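Long-range contacts in Isomerase/lactonizing enzyme (Agrobacterium fabrum str. C58, PDB 2NQL), which belongs to the mandelate racemase/muconate lactonizing enzyme family, pairs an N-terminal alpha+beta domain with a TIM-type barrel, and holds a sodium ion in the crystal: residues A[66-71]-A[318-323]; A[144-149]-A[331-336]; A[353-358]-A[374-379]. All coordinates share one frame; numbering follows the deposited sequence.

Contact 1: residues A[66-71]-A[318-323]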
loop_
_atom_site.group_PDB
_atom_site.type_symbol
_atom_site.label_atom_id
_atom_site.label_comp_id
_atom_site.label_asym_id
_atom_site.label_seq_id
_atom_site.Cartn_x
_atom_site.Cartn_y
_atom_site.Cartn_z
ATOM N N TRP A 66 -21.017 -13.005 -0.815
ATOM C CA TRP A 66 -20.572 -12.006 0.153
ATOM C C TRP A 66 -19.065 -12.036 0.342
ATOM O O TRP A 66 -18.434 -13.118 0.381
ATOM C CB TRP A 66 -21.253 -12.217 1.522
ATOM C CG TRP A 66 -22.705 -11.783 1.556
ATOM C CD1 TRP A 66 -23.809 -12.557 1.280
ATOM C CD2 TRP A 66 -23.203 -10.498 1.937
ATOM N NE1 TRP A 66 -24.950 -11.826 1.458
ATOM C CE2 TRP A 66 -24.613 -10.556 1.848
ATOM C CE3 TRP A 66 -22.592 -9.285 2.322
ATOM C CZ2 TRP A 66 -25.430 -9.462 2.167
ATOM C CZ3 TRP A 66 -23.414 -8.189 2.631
ATOM C CH2 TRP A 66 -24.804 -8.286 2.549
ATOM N N GLY A 67 -18.480 -10.840 0.474
ATOM C CA GLY A 67 -17.083 -10.717 0.828
ATOM C C GLY A 67 -16.948 -9.689 1.945
ATOM O O GLY A 67 -17.916 -9.005 2.284
ATOM N N GLU A 68 -15.740 -9.563 2.483
ATOM C CA GLU A 68 -15.500 -8.662 3.613
ATOM C C GLU A 68 -14.021 -8.299 3.679
ATOM O O GLU A 68 -13.164 -9.091 3.288
ATOM C CB GLU A 68 -15.945 -9.355 4.923
ATOM C CG GLU A 68 -16.027 -8.427 6.172
ATOM C CD GLU A 68 -16.240 -9.196 7.483
ATOM O OE1 GLU A 68 -16.104 -10.441 7.495
ATOM O OE2 GLU A 68 -16.490 -8.531 8.514
ATOM N N THR A 69 -13.721 -7.100 4.176
ATOM C CA THR A 69 -12.347 -6.711 4.439
ATOM C C THR A 69 -12.356 -5.765 5.647
ATOM O O THR A 69 -13.407 -5.515 6.227
ATOM C CB THR A 69 -11.693 -6.028 3.178
ATOM O OG1 THR A 69 -10.308 -5.782 3.411
ATOM C CG2 THR A 69 -12.427 -4.732 2.768
ATOM N N TYR A 70 -11.183 -5.261 5.992
ATOM C CA TYR A 70 -11.014 -4.322 7.092
ATOM C C TYR A 70 -11.857 -3.094 6.852
ATOM O O TYR A 70 -11.940 -2.575 5.738
ATOM C CB TYR A 70 -9.552 -3.917 7.227
ATOM C CG TYR A 70 -8.742 -4.872 8.075
ATOM C CD1 TYR A 70 -8.590 -6.217 7.708
ATOM C CD2 TYR A 70 -8.136 -4.436 9.260
ATOM C CE1 TYR A 70 -7.837 -7.100 8.500
ATOM C CE2 TYR A 70 -7.373 -5.318 10.051
ATOM C CZ TYR A 70 -7.240 -6.642 9.659
ATOM O OH TYR A 70 -6.483 -7.518 10.418
ATOM N N GLY A 71 -12.511 -2.658 7.912
ATOM C CA GLY A 71 -13.225 -1.399 7.895
ATOM C C GLY A 71 -13.034 -0.595 9.162
ATOM O O GLY A 71 -13.711 0.407 9.321
ATOM N N VAL A 318 -10.993 -8.733 14.337
ATOM C CA VAL A 318 -12.311 -8.122 14.345
ATOM C C VAL A 318 -12.928 -8.212 12.947
ATOM O O VAL A 318 -12.322 -7.817 11.957
ATOM C CB VAL A 318 -12.183 -6.630 14.774
ATOM C CG1 VAL A 318 -13.434 -5.820 14.433
ATOM C CG2 VAL A 318 -11.840 -6.546 16.284
ATOM N N GLY A 319 -14.135 -8.747 12.888
ATOM C CA GLY A 319 -14.867 -8.842 11.638
ATOM C C GLY A 319 -16.169 -9.561 11.905
ATOM O O GLY A 319 -16.407 -10.017 13.031
ATOM N N ALA A 320 -17.022 -9.639 10.886
ATOM C CA ALA A 320 -18.379 -10.194 11.042
ATOM C C ALA A 320 -18.367 -11.726 10.968
ATOM O O ALA A 320 -19.292 -12.391 11.452
ATOM C CB ALA A 320 -19.307 -9.626 9.977
ATOM N N GLY A 321 -17.320 -12.284 10.368
ATOM C CA GLY A 321 -17.229 -13.727 10.210
ATOM C C GLY A 321 -17.121 -14.137 8.743
ATOM O O GLY A 321 -16.844 -15.292 8.460
ATOM N N ILE A 322 -17.348 -13.192 7.811
ATOM C CA ILE A 322 -17.316 -13.505 6.357
ATOM C C ILE A 322 -15.878 -13.797 5.871
ATOM O O ILE A 322 -15.604 -14.865 5.285
ATOM C CB ILE A 322 -18.000 -12.365 5.504
ATOM C CG1 ILE A 322 -19.494 -12.150 5.867
ATOM C CG2 ILE A 322 -17.763 -12.546 3.983
ATOM C CD1 ILE A 322 -20.393 -13.346 5.700
ATOM N N PHE A 323 -14.951 -12.861 6.100
ATOM C CA PHE A 323 -13.556 -13.180 5.826
ATOM C C PHE A 323 -12.935 -14.270 6.696
ATOM O O PHE A 323 -12.035 -14.964 6.249
ATOM C CB PHE A 323 -12.640 -11.961 5.599
ATOM C CG PHE A 323 -12.422 -11.072 6.820
ATOM C CD1 PHE A 323 -11.700 -11.513 7.935
ATOM C CD2 PHE A 323 -12.855 -9.753 6.796
ATOM C CE1 PHE A 323 -11.463 -10.647 9.034
ATOM C CE2 PHE A 323 -12.643 -8.880 7.880
ATOM C CZ PHE A 323 -11.937 -9.327 8.997
HETATM O O HOH W 1 -14.652 -12.083 9.353
#
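Strand 64-70, at one edge of the N-terminal domain's antiparallel sheet within the chain, meets the start of barrel helix 322-331, with Gly321 at the N-cap position. Glu68 carries the contact. Its CG lies anti to the backbone N (chi1 -168°) and the chain runs on extended, so the carboxylate arrives end-on at the backbone amides ahead of the helix and in its first turn. Glu68 OE1 takes Phe323 N at 3.0 Å through its anti lone pair, nearly straight at 164°, and Ile322 N by a weak, bent bond. Water 1 donates to Glu68 OE1 at 2.9 Å and accepts from Gly321 N. Glu68 OE2 uses its syn lone pair for Ala320 N at 2.7 Å, and also bonds Ser52 OG. The helix N-terminus and these amides probably favour the charged form of this buried acid. The Phe323 ring crosses the side chain obliquely, its CD2 3.5 Å from Glu68 CG, while water 1 sits over one ring face toward the rim. Toward the Trp66 end of the strand, Ile322 CG2 lies 3.6 Å from Gly67 C. A buried carboxylate received by the amides at a helix start thus joins the two domains of an enolase-superfamily fold.

Contact 2: residues A[144-149]-A[331-336]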
loop_
_atom_site.group_PDB
_atom_site.type_symbol
_atom_site.label_atom_id
_atom_site.label_comp_id
_atom_site.label_asym_id
_atom_site.label_seq_id
_atom_site.Cartn_x
_atom_site.Cartn_y
_atom_site.Cartn_z
ATOM N N ASP A 144 -13.771 -27.361 -1.660
ATOM C CA ASP A 144 -13.955 -28.399 -2.676
ATOM C C ASP A 144 -13.549 -27.891 -4.042
ATOM O O ASP A 144 -12.773 -28.534 -4.748
ATOM C CB ASP A 144 -15.393 -28.897 -2.692
ATOM C CG ASP A 144 -15.560 -30.223 -1.947
ATOM O OD1 ASP A 144 -14.545 -30.890 -1.639
ATOM O OD2 ASP A 144 -16.717 -30.601 -1.677
ATOM N N LEU A 145 -14.034 -26.705 -4.380
ATOM C CA LEU A 145 -13.668 -26.032 -5.623
ATOM C C LEU A 145 -12.170 -25.809 -5.792
ATOM O O LEU A 145 -11.649 -25.869 -6.906
ATOM C CB LEU A 145 -14.428 -24.711 -5.719
ATOM C CG LEU A 145 -14.658 -24.065 -7.075
ATOM C CD1 LEU A 145 -15.432 -24.974 -8.011
ATOM C CD2 LEU A 145 -15.412 -22.786 -6.838
ATOM N N LEU A 146 -11.476 -25.587 -4.679
ATOM C CA LEU A 146 -10.030 -25.425 -4.634
ATOM C C LEU A 146 -9.256 -26.756 -4.636
ATOM O O LEU A 146 -8.037 -26.766 -4.439
ATOM C CB LEU A 146 -9.651 -24.597 -3.391
ATOM C CG LEU A 146 -9.936 -23.093 -3.392
ATOM C CD1 LEU A 146 -9.554 -22.508 -2.054
ATOM C CD2 LEU A 146 -9.163 -22.399 -4.510
ATOM N N GLY A 147 -9.965 -27.868 -4.825
ATOM C CA GLY A 147 -9.319 -29.191 -4.917
ATOM C C GLY A 147 -9.528 -30.102 -3.714
ATOM O O GLY A 147 -9.002 -31.227 -3.682
ATOM N N GLY A 148 -10.295 -29.632 -2.725
ATOM C CA GLY A 148 -10.538 -30.397 -1.500
ATOM C C GLY A 148 -9.823 -29.809 -0.302
ATOM O O GLY A 148 -8.684 -29.371 -0.396
ATOM N N GLY A 149 -10.515 -29.766 0.829
ATOM C CA GLY A 149 -9.851 -29.469 2.076
ATOM C C GLY A 149 -10.446 -30.251 3.217
ATOM O O GLY A 149 -11.517 -30.857 3.084
ATOM N N SER A 331 -7.642 -22.057 4.177
ATOM C CA SER A 331 -6.682 -22.724 5.081
ATOM C C SER A 331 -6.766 -24.248 4.997
ATOM O O SER A 331 -5.745 -24.948 5.093
ATOM C CB SER A 331 -6.925 -22.322 6.540
ATOM O OG SER A 331 -6.647 -20.951 6.743
ATOM N N SER A 332 -7.986 -24.745 4.828
ATOM C CA SER A 332 -8.254 -26.195 4.852
ATOM C C SER A 332 -7.585 -26.977 3.727
ATOM O O SER A 332 -7.403 -28.175 3.849
ATOM C CB SER A 332 -9.755 -26.450 4.841
ATOM O OG SER A 332 -10.279 -26.269 3.538
ATOM N N THR A 333 -7.217 -26.282 2.647
ATOM C CA THR A 333 -6.618 -26.877 1.448
ATOM C C THR A 333 -5.095 -26.918 1.505
ATOM O O THR A 333 -4.456 -27.447 0.586
ATOM C CB THR A 333 -7.006 -26.056 0.170
ATOM O OG1 THR A 333 -6.290 -24.798 0.176
ATOM C CG2 THR A 333 -8.513 -25.827 0.112
ATOM N N LEU A 334 -4.515 -26.354 2.563
ATOM C CA LEU A 334 -3.080 -26.074 2.620
ATOM C C LEU A 334 -2.316 -27.165 3.342
ATOM O O LEU A 334 -2.573 -27.447 4.510
ATOM C CB LEU A 334 -2.795 -24.707 3.262
ATOM C CG LEU A 334 -3.467 -23.465 2.637
ATOM C CD1 LEU A 334 -3.092 -22.164 3.394
ATOM C CD2 LEU A 334 -3.116 -23.338 1.162
ATOM N N SER A 335 -1.362 -27.769 2.632
ATOM C CA SER A 335 -0.516 -28.842 3.177
ATOM C C SER A 335 0.324 -28.412 4.382
ATOM O O SER A 335 0.590 -29.218 5.280
ATOM C CB SER A 335 0.370 -29.414 2.070
ATOM O OG SER A 335 1.304 -28.435 1.636
ATOM N N MET A 336 0.719 -27.136 4.418
ATOM C CA MET A 336 1.520 -26.611 5.504
ATOM C C MET A 336 0.719 -26.052 6.698
ATOM O O MET A 336 1.319 -25.559 7.662
ATOM C CB MET A 336 2.465 -25.531 4.969
ATOM C CG MET A 336 3.387 -25.989 3.854
ATOM S SD MET A 336 4.379 -27.440 4.331
ATOM C CE MET A 336 5.281 -26.884 5.772
#
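Gly149 CA lies 3.3 Å from Ser332 O, and the closest pair of CA atoms is that of Gly149 and Thr333, 4.2 Å apart. Because Gly149 has no side chain, Ser332 can lie directly against it, its OG 3.5 Å from Gly149 CA. The methyl of Thr333 makes the rest of the contact: Thr333 CG2 touches Gly148 O at 3.6 Å and Leu146 CB at 3.9 Å, with Leu146 CD1 slightly farther off. The Leu146 and Thr333 side chains cross at about a right angle. No hydrogen bond links the two segments, although the backbones of Ser332 and Val150, one residue further along, are bonded. Both sides are ends of helices. After helix 142-145 the chain turns off in a Schellman motif, with Gly147 at positive phi as the C-prime residue and its N bonded to Asp144 O at 2.9 Å; it then runs through Gly148 and Gly149 toward barrel strand 152-158. On the other side, helix 322-331 passes into a type I beta turn closed by Leu334 N and Ser331 O, 3.1 Å apart. The hydroxyls of this turn fold back on the helix: Ser332 OG bonds Gln329 O and Thr333 OG1 bonds Ala330 O, each in the crowded position between backbone N and carbonyl carbon, which for Thr333 leaves CG2 anti to the carbonyl carbon, against Gly148 O and Leu146. Ile299 of helix 295-308 packs on both Leu146 and Thr333, and Trp131 of helix 117-138 touches Leu146. A glycerol oxygen bonds Thr333 O and Ser335 N.

Contact 3: residues A[353-358]-A[374-379]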
loop_
_atom_site.group_PDB
_atom_site.type_symbol
_atom_site.label_atom_id
_atom_site.label_comp_id
_atom_site.label_asym_id
_atom_site.label_seq_id
_atom_site.Cartn_x
_atom_site.Cartn_y
_atom_site.Cartn_z
ATOM N N LEU A 353 -24.603 -12.915 13.959
ATOM C CA LEU A 353 -24.467 -12.080 12.774
ATOM C C LEU A 353 -24.418 -12.921 11.504
ATOM O O LEU A 353 -24.385 -12.381 10.392
ATOM C CB LEU A 353 -23.218 -11.198 12.903
ATOM C CG LEU A 353 -23.276 -10.063 13.954
ATOM C CD1 LEU A 353 -22.000 -9.216 13.915
ATOM C CD2 LEU A 353 -24.511 -9.180 13.814
ATOM N N LEU A 354 -24.418 -14.248 11.664
ATOM C CA LEU A 354 -24.224 -15.150 10.532
ATOM C C LEU A 354 -25.273 -16.248 10.442
ATOM O O LEU A 354 -25.674 -16.823 11.472
ATOM C CB LEU A 354 -22.875 -15.850 10.671
ATOM C CG LEU A 354 -21.621 -14.979 10.627
ATOM C CD1 LEU A 354 -20.454 -15.850 11.001
ATOM C CD2 LEU A 354 -21.460 -14.429 9.210
ATOM N N ASP A 355 -25.673 -16.568 9.217
ATOM C CA ASP A 355 -26.289 -17.889 8.892
ATOM C C ASP A 355 -25.214 -18.839 8.355
ATOM O O ASP A 355 -24.435 -18.467 7.470
ATOM C CB ASP A 355 -27.372 -17.748 7.799
ATOM C CG ASP A 355 -28.559 -16.915 8.237
ATOM O OD1 ASP A 355 -28.870 -16.896 9.450
ATOM O OD2 ASP A 355 -29.192 -16.279 7.355
ATOM N N GLY A 356 -25.172 -20.068 8.867
ATOM C CA GLY A 356 -24.120 -21.018 8.492
ATOM C C GLY A 356 -23.380 -21.628 9.667
ATOM O O GLY A 356 -23.028 -20.937 10.613
ATOM N N ASP A 357 -23.115 -22.927 9.576
ATOM C CA ASP A 357 -22.469 -23.693 10.645
ATOM C C ASP A 357 -20.926 -23.581 10.705
ATOM O O ASP A 357 -20.200 -24.562 10.552
ATOM C CB ASP A 357 -22.918 -25.167 10.577
ATOM C CG ASP A 357 -22.466 -25.877 9.271
ATOM O OD1 ASP A 357 -22.511 -25.273 8.165
ATOM O OD2 ASP A 357 -22.061 -27.058 9.362
ATOM N N MET A 358 -20.414 -22.393 10.982
ATOM C CA MET A 358 -19.003 -22.250 11.297
ATOM C C MET A 358 -18.856 -22.312 12.830
ATOM O O MET A 358 -19.533 -21.563 13.542
ATOM C CB MET A 358 -18.495 -20.889 10.778
ATOM C CG MET A 358 -17.056 -20.613 11.144
ATOM S SD MET A 358 -16.325 -19.185 10.286
ATOM C CE MET A 358 -17.402 -17.847 10.791
ATOM N N GLY A 374 -20.250 -20.792 2.573
ATOM C CA GLY A 374 -20.941 -21.599 3.590
ATOM C C GLY A 374 -21.547 -20.764 4.714
ATOM O O GLY A 374 -22.195 -21.307 5.622
ATOM N N VAL A 375 -21.305 -19.444 4.691
ATOM C CA VAL A 375 -21.941 -18.524 5.634
ATOM C C VAL A 375 -22.409 -17.303 4.863
ATOM O O VAL A 375 -21.937 -17.070 3.752
ATOM C CB VAL A 375 -21.015 -18.081 6.843
ATOM C CG1 VAL A 375 -20.416 -19.301 7.607
ATOM C CG2 VAL A 375 -19.904 -17.126 6.389
ATOM N N ARG A 376 -23.326 -16.544 5.461
ATOM C CA ARG A 376 -23.752 -15.225 4.937
ATOM C C ARG A 376 -24.206 -14.385 6.141
ATOM O O ARG A 376 -24.445 -14.944 7.225
ATOM C CB ARG A 376 -24.909 -15.407 3.948
ATOM C CG ARG A 376 -26.172 -15.949 4.613
ATOM C CD ARG A 376 -27.357 -15.917 3.699
ATOM N NE ARG A 376 -28.597 -16.243 4.412
ATOM C CZ ARG A 376 -29.724 -16.599 3.812
ATOM N NH1 ARG A 376 -29.765 -16.683 2.483
ATOM N NH2 ARG A 376 -30.798 -16.875 4.543
ATOM N N PRO A 377 -24.325 -13.052 5.986
ATOM C CA PRO A 377 -24.903 -12.267 7.070
ATOM C C PRO A 377 -26.305 -12.749 7.406
ATOM O O PRO A 377 -27.082 -13.132 6.518
ATOM C CB PRO A 377 -24.929 -10.836 6.498
ATOM C CG PRO A 377 -23.726 -10.847 5.518
ATOM C CD PRO A 377 -23.929 -12.184 4.850
ATOM N N SER A 378 -26.588 -12.818 8.705
ATOM C CA SER A 378 -27.917 -13.221 9.159
ATOM C C SER A 378 -28.903 -12.084 8.909
ATOM O O SER A 378 -28.507 -10.937 8.621
ATOM C CB SER A 378 -27.874 -13.557 10.658
ATOM O OG SER A 378 -27.581 -12.379 11.418
ATOM N N GLU A 379 -30.191 -12.382 9.050
ATOM C CA GLU A 379 -31.224 -11.349 8.986
ATOM C C GLU A 379 -30.968 -10.206 9.978
ATOM O O GLU A 379 -31.151 -9.025 9.625
ATOM C CB GLU A 379 -32.621 -11.968 9.186
ATOM C CG GLU A 379 -33.782 -11.136 8.663
ATOM C CD GLU A 379 -33.684 -10.783 7.169
ATOM O OE1 GLU A 379 -33.429 -11.677 6.330
ATOM O OE2 GLU A 379 -33.880 -9.596 6.836
HETATM O O HOH W 2 -23.160 -23.825 5.353
#
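Asp355 OD2 is gripped by two nitrogens of Arg376, which comes side-on with NE and NH2. The bond from Arg376 NE to Asp355 OD2 is the better one, 3.0 Å at 162°, using the anti lone pair; Arg376 NH2 reaches Asp355 OD2 at 3.3 Å from above the carboxylate plane. OD2 lies in the guanidinium plane, at its edge, while the two flat groups are turned 55° apart. Arg376 starts from the crowded position, CG between its backbone N and carbonyl carbon, then runs extended to NE, crossing the aspartate obliquely; the aspartate CG is anti to its own carbonyl carbon. This salt bridge lies over a two-stranded antiparallel ribbon, where Asp355 and Arg376 form a hydrogen-bonded pair: Asp355 N donates to Arg376 O at 2.8 Å, nearly along the C=O axis, and Arg376 N returns a bond to Asp355 O. Leu354 and Pro377 make the next, non-hydrogen-bonded pair, their side chains diverging. Past it, Ser378 N meets Leu353 O at 2.8 Å from above the carbonyl plane. Ser378 is the N-cap of helix 379-384: its OG bonds Ala381 N, and also Arg352 O. At the other end of the ribbon, water 2 donates to both Gly374 O (2.7 Å) and Asp357 OD1, whose partner oxygen OD2 bonds Ser369 OG. On the apolar side, Val375 CG1 reaches Met358 CB (4.0 Å) and Val375 CG2 reaches Leu354 CD2 (4.2 Å). That side rests on helix 322-331, with Leu354 and Pro377 on Ile322, Val375 on Ala325 and Met358 on Leu328, while Leu353 leans on Leu13 and Gln15 of strand 5-15 and Trp66 of strand 64-70 packs on Arg376 and Pro377.

Helix 322-331 connects all three sites: contact 1 lies at its start, contact 2 at its end, and the ribbon of contact 3 covers its side. Contacts 1 and 3 touch, their centres about 12 Å apart, with Trp66 CD2 3.4 Å from Pro377 CD and Ala320 O 3.6 Å from Leu354 CG. Contact 2 stands apart, its centre about 21 Å from each of the others. Along the chain contacts 1 and 2 interleave, whereas contact 3 opens after both have closed. Thus the N-terminal sheet meets the start of this helix and the link into the barrel's first strand meets the turn after it; contact 1 is the junction between the domains.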